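Local coordinates for protein tryptophanyl-tRNA synthetase (Aeropyrum pernix, PDB 3A04) that charges tRNA(Trp) with L-tryptophan at the expense of ATP, which is split into AMP and diphosphate, for protein synthesis, at residues A[159-164]-A[234-239]. Sequence-based numbering, arbitrary orientation.
Sequences FRLIQL and GVVELE
L161 and L164, one turn apart on the dimer-interface helix 156-165, meet V235, V236 and L238 of the loop that joins helix 219-231 to strand 242-246. The contact is wholly apolar and made by methyl groups. CD2 of L161 carries two of the three touches: it lies 4.0 Å from CG1 of V236, with the two side chains at about a right angle, and 4.4 Å from CD1 of L238. A chi1 of 68° in V236, between the backbone N and the carbonyl carbon, places CG1 as the branch that meets L161. Further along the helix, CD1 of L164 obliquely approaches CG1 of V235, which is anti to that valine's own backbone N (chi1 -173°), at 4.0 Å. Loop and helix both belong to the class I catalytic region, a Rossmann-type nucleotide-binding fold, and they pack together about 26 Å from the centre of the chain (centre to centre); the loop leads into strand 242-246, which lies beside 210-215 in the sheet. L201 touches both L161 and V236 and so extends the apolar patch. The turn of the loop is tied internally, since the N of G234 donates to the syn lone pair of E237 OE2 at 2.7 Å. Elsewhere on the helix, R160 NE and Q163 NE2 donate to backbone oxygens of T152 and Q151 of the second subunit, and L164 also packs on F114 of that subunit.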
ATOM      1  N   PHE A 159       7.494  -0.589  -2.426  1.00 23.14           N
ATOM      2  CA  PHE A 159       6.209  -0.125  -1.980  1.00 22.88           C
ATOM      3  C   PHE A 159       5.702   1.048  -2.845  1.00 24.68           C
ATOM      4  O   PHE A 159       4.537   1.187  -3.035  1.00 26.33           O
ATOM      5  CB  PHE A 159       5.990   0.320  -0.445  0.50  6.50           C
ATOM      6  CG  PHE A 159       4.517   0.330  -0.032  0.50 19.89           C
ATOM      7  CD1 PHE A 159       3.820  -0.833   0.194  0.50 28.61           C
ATOM      8  CD2 PHE A 159       3.822   1.515   0.137  0.50 27.48           C
ATOM      9  CE1 PHE A 159       2.504  -0.788   0.541  0.50 24.13           C
ATOM     10  CE2 PHE A 159       2.496   1.502   0.504  0.50 37.04           C
ATOM     11  CZ  PHE A 159       1.876   0.362   0.680  0.50 16.46           C
ATOM     12  N   ARG A 160       6.592   1.871  -3.347  1.00 23.98           N
ATOM     13  CA  ARG A 160       6.128   2.938  -4.252  1.00 25.14           C
ATOM     14  C   ARG A 160       5.407   2.353  -5.473  1.00 26.72           C
ATOM     15  O   ARG A 160       4.434   2.926  -5.978  1.00 26.93           O
ATOM     16  CB  ARG A 160       7.321   3.763  -4.719  1.00 25.46           C
ATOM     17  CG  ARG A 160       6.868   5.035  -5.483  1.00 26.26           C
ATOM     18  CD  ARG A 160       8.094   5.915  -5.859  1.00 23.34           C
ATOM     19  NE  ARG A 160       8.949   6.242  -4.752  1.00 23.33           N
ATOM     20  CZ  ARG A 160      10.276   6.246  -4.806  1.00 27.88           C
ATOM     21  NH1 ARG A 160      10.901   5.923  -5.925  1.00 32.41           N
ATOM     22  NH2 ARG A 160      10.966   6.596  -3.741  1.00 26.10           N
ATOM     23  N   LEU A 161       5.826   1.173  -5.969  1.00 24.56           N
ATOM     24  CA  LEU A 161       5.073   0.666  -7.084  1.00 26.11           C
ATOM     25  C   LEU A 161       3.647   0.370  -6.704  1.00 25.77           C
ATOM     26  O   LEU A 161       2.755   0.497  -7.544  1.00 24.52           O
ATOM     27  CB  LEU A 161       5.707  -0.694  -7.626  1.00 25.41           C
ATOM     28  CG  LEU A 161       7.091  -0.548  -8.304  1.00 27.09           C
ATOM     29  CD1 LEU A 161       7.660  -1.973  -8.542  1.00 30.11           C
ATOM     30  CD2 LEU A 161       6.870   0.203  -9.635  1.00 26.39           C
ATOM     31  N   ILE A 162       3.479  -0.197  -5.496  1.00 24.39           N
ATOM     32  CA  ILE A 162       2.169  -0.560  -5.040  1.00 25.71           C
ATOM     33  C   ILE A 162       1.325   0.708  -4.977  1.00 26.83           C
ATOM     34  O   ILE A 162       0.152   0.711  -5.428  1.00 26.83           O
ATOM     35  CB  ILE A 162       2.219  -1.236  -3.630  1.00 25.26           C
ATOM     36  CG1 ILE A 162       3.033  -2.576  -3.696  1.00 26.07           C
ATOM     37  CG2 ILE A 162       0.777  -1.502  -3.115  1.00 26.02           C
ATOM     38  CD1 ILE A 162       3.349  -3.149  -2.266  1.00 25.67           C
ATOM     39  N   GLN A 163       1.904   1.776  -4.441  1.00 24.19           N
ATOM     40  CA  GLN A 163       1.150   3.055  -4.384  1.00 26.00           C
ATOM     41  C   GLN A 163       0.770   3.612  -5.777  1.00 27.66           C
ATOM     42  O   GLN A 163      -0.359   4.038  -6.005  1.00 28.49           O
ATOM     43  CB  GLN A 163       1.956   4.103  -3.679  1.00 26.44           C
ATOM     44  CG  GLN A 163       2.250   3.811  -2.214  1.00 26.23           C
ATOM     45  CD  GLN A 163       3.246   4.829  -1.618  1.00 27.59           C
ATOM     46  OE1 GLN A 163       4.447   4.842  -1.971  1.00 30.39           O
ATOM     47  NE2 GLN A 163       2.754   5.671  -0.695  1.00 27.39           N
ATOM     48  N   LEU A 164       1.675   3.508  -6.718  1.00 27.54           N
ATOM     49  CA  LEU A 164       1.413   4.036  -8.053  1.00 28.61           C
ATOM     50  C   LEU A 164       0.518   3.080  -8.830  1.00 29.26           C
ATOM     51  O   LEU A 164      -0.298   3.560  -9.594  1.00 30.49           O
ATOM     52  CB  LEU A 164       2.711   4.278  -8.805  1.00 26.48           C
ATOM     53  CG  LEU A 164       3.638   5.308  -8.082  1.00 31.40           C
ATOM     54  CD1 LEU A 164       4.876   5.543  -8.989  1.00 34.77           C
ATOM     55  CD2 LEU A 164       2.989   6.636  -7.775  1.00 30.85           C
ATOM     56  N   GLY A 234       6.170   5.755 -19.017  1.00 34.47           N
ATOM     57  CA  GLY A 234       6.220   7.180 -18.731  1.00 36.66           C
ATOM     58  C   GLY A 234       6.492   7.500 -17.257  1.00 37.85           C
ATOM     59  O   GLY A 234       6.862   8.634 -16.889  1.00 38.70           O
ATOM     60  N   VAL A 235       6.274   6.515 -16.393  1.00 35.35           N
ATOM     61  CA  VAL A 235       6.482   6.677 -14.976  1.00 35.33           C
ATOM     62  C   VAL A 235       7.630   5.825 -14.545  1.00 35.00           C
ATOM     63  O   VAL A 235       8.581   6.324 -13.967  1.00 34.60           O
ATOM     64  CB  VAL A 235       5.192   6.245 -14.253  1.00 37.38           C
ATOM     65  CG1 VAL A 235       5.276   6.530 -12.816  1.00 36.16           C
ATOM     66  CG2 VAL A 235       4.058   6.962 -14.870  1.00 35.56           C
ATOM     67  N   VAL A 236       7.579   4.540 -14.897  1.00 35.03           N
ATOM     68  CA  VAL A 236       8.749   3.741 -14.711  1.00 35.97           C
ATOM     69  C   VAL A 236       8.615   2.636 -15.797  1.00 34.61           C
ATOM     70  O   VAL A 236       7.528   2.078 -16.065  1.00 33.94           O
ATOM     71  CB  VAL A 236       8.836   3.164 -13.218  1.00 38.64           C
ATOM     72  CG1 VAL A 236       7.789   2.210 -13.010  1.00 38.54           C
ATOM     73  CG2 VAL A 236      10.148   2.394 -13.007  1.00 39.89           C
ATOM     74  N   GLU A 237       9.728   2.354 -16.452  1.00 32.80           N
ATOM     75  CA  GLU A 237       9.690   1.494 -17.634  1.00 35.21           C
ATOM     76  C   GLU A 237       9.831   0.007 -17.161  1.00 35.12           C
ATOM     77  O   GLU A 237      10.858  -0.385 -16.555  1.00 34.70           O
ATOM     78  CB  GLU A 237      10.864   1.896 -18.580  1.00 36.36           C
ATOM     79  CG  GLU A 237      10.709   3.367 -19.185  1.00 40.26           C
ATOM     80  CD  GLU A 237       9.252   3.744 -19.566  1.00 43.59           C
ATOM     81  OE1 GLU A 237       8.696   3.156 -20.511  1.00 46.44           O
ATOM     82  OE2 GLU A 237       8.645   4.648 -18.911  1.00 47.16           O
ATOM     83  N   LEU A 238       8.794  -0.762 -17.398  1.00 32.13           N
ATOM     84  CA  LEU A 238       8.704  -2.160 -16.936  1.00 32.61           C
ATOM     85  C   LEU A 238       8.409  -3.032 -18.115  1.00 33.22           C
ATOM     86  O   LEU A 238       7.639  -2.675 -18.993  1.00 35.37           O
ATOM     87  CB  LEU A 238       7.595  -2.307 -15.896  1.00 30.73           C
ATOM     88  CG  LEU A 238       7.782  -1.461 -14.620  1.00 32.77           C
ATOM     89  CD1 LEU A 238       6.488  -1.383 -13.768  1.00 31.05           C
ATOM     90  CD2 LEU A 238       9.014  -1.947 -13.767  1.00 29.48           C
ATOM     91  N   GLU A 239       9.027  -4.201 -18.135  1.00 33.88           N
ATOM     92  CA  GLU A 239       8.708  -5.210 -19.115  1.00 31.25           C
ATOM     93  C   GLU A 239       7.582  -6.138 -18.583  1.00 31.98           C
ATOM     94  O   GLU A 239       7.471  -6.464 -17.335  1.00 29.53           O
ATOM     95  CB  GLU A 239      10.003  -5.982 -19.519  1.00 31.34           C
ATOM     96  CG  GLU A 239       9.683  -7.294 -20.424  1.00 37.92           C
ATOM     97  CD  GLU A 239      10.886  -7.944 -21.180  1.00 48.07           C
ATOM     98  OE1 GLU A 239      11.412  -7.201 -22.047  1.00 51.07           O
ATOM     99  OE2 GLU A 239      11.279  -9.193 -20.955  1.00 46.98           O
TER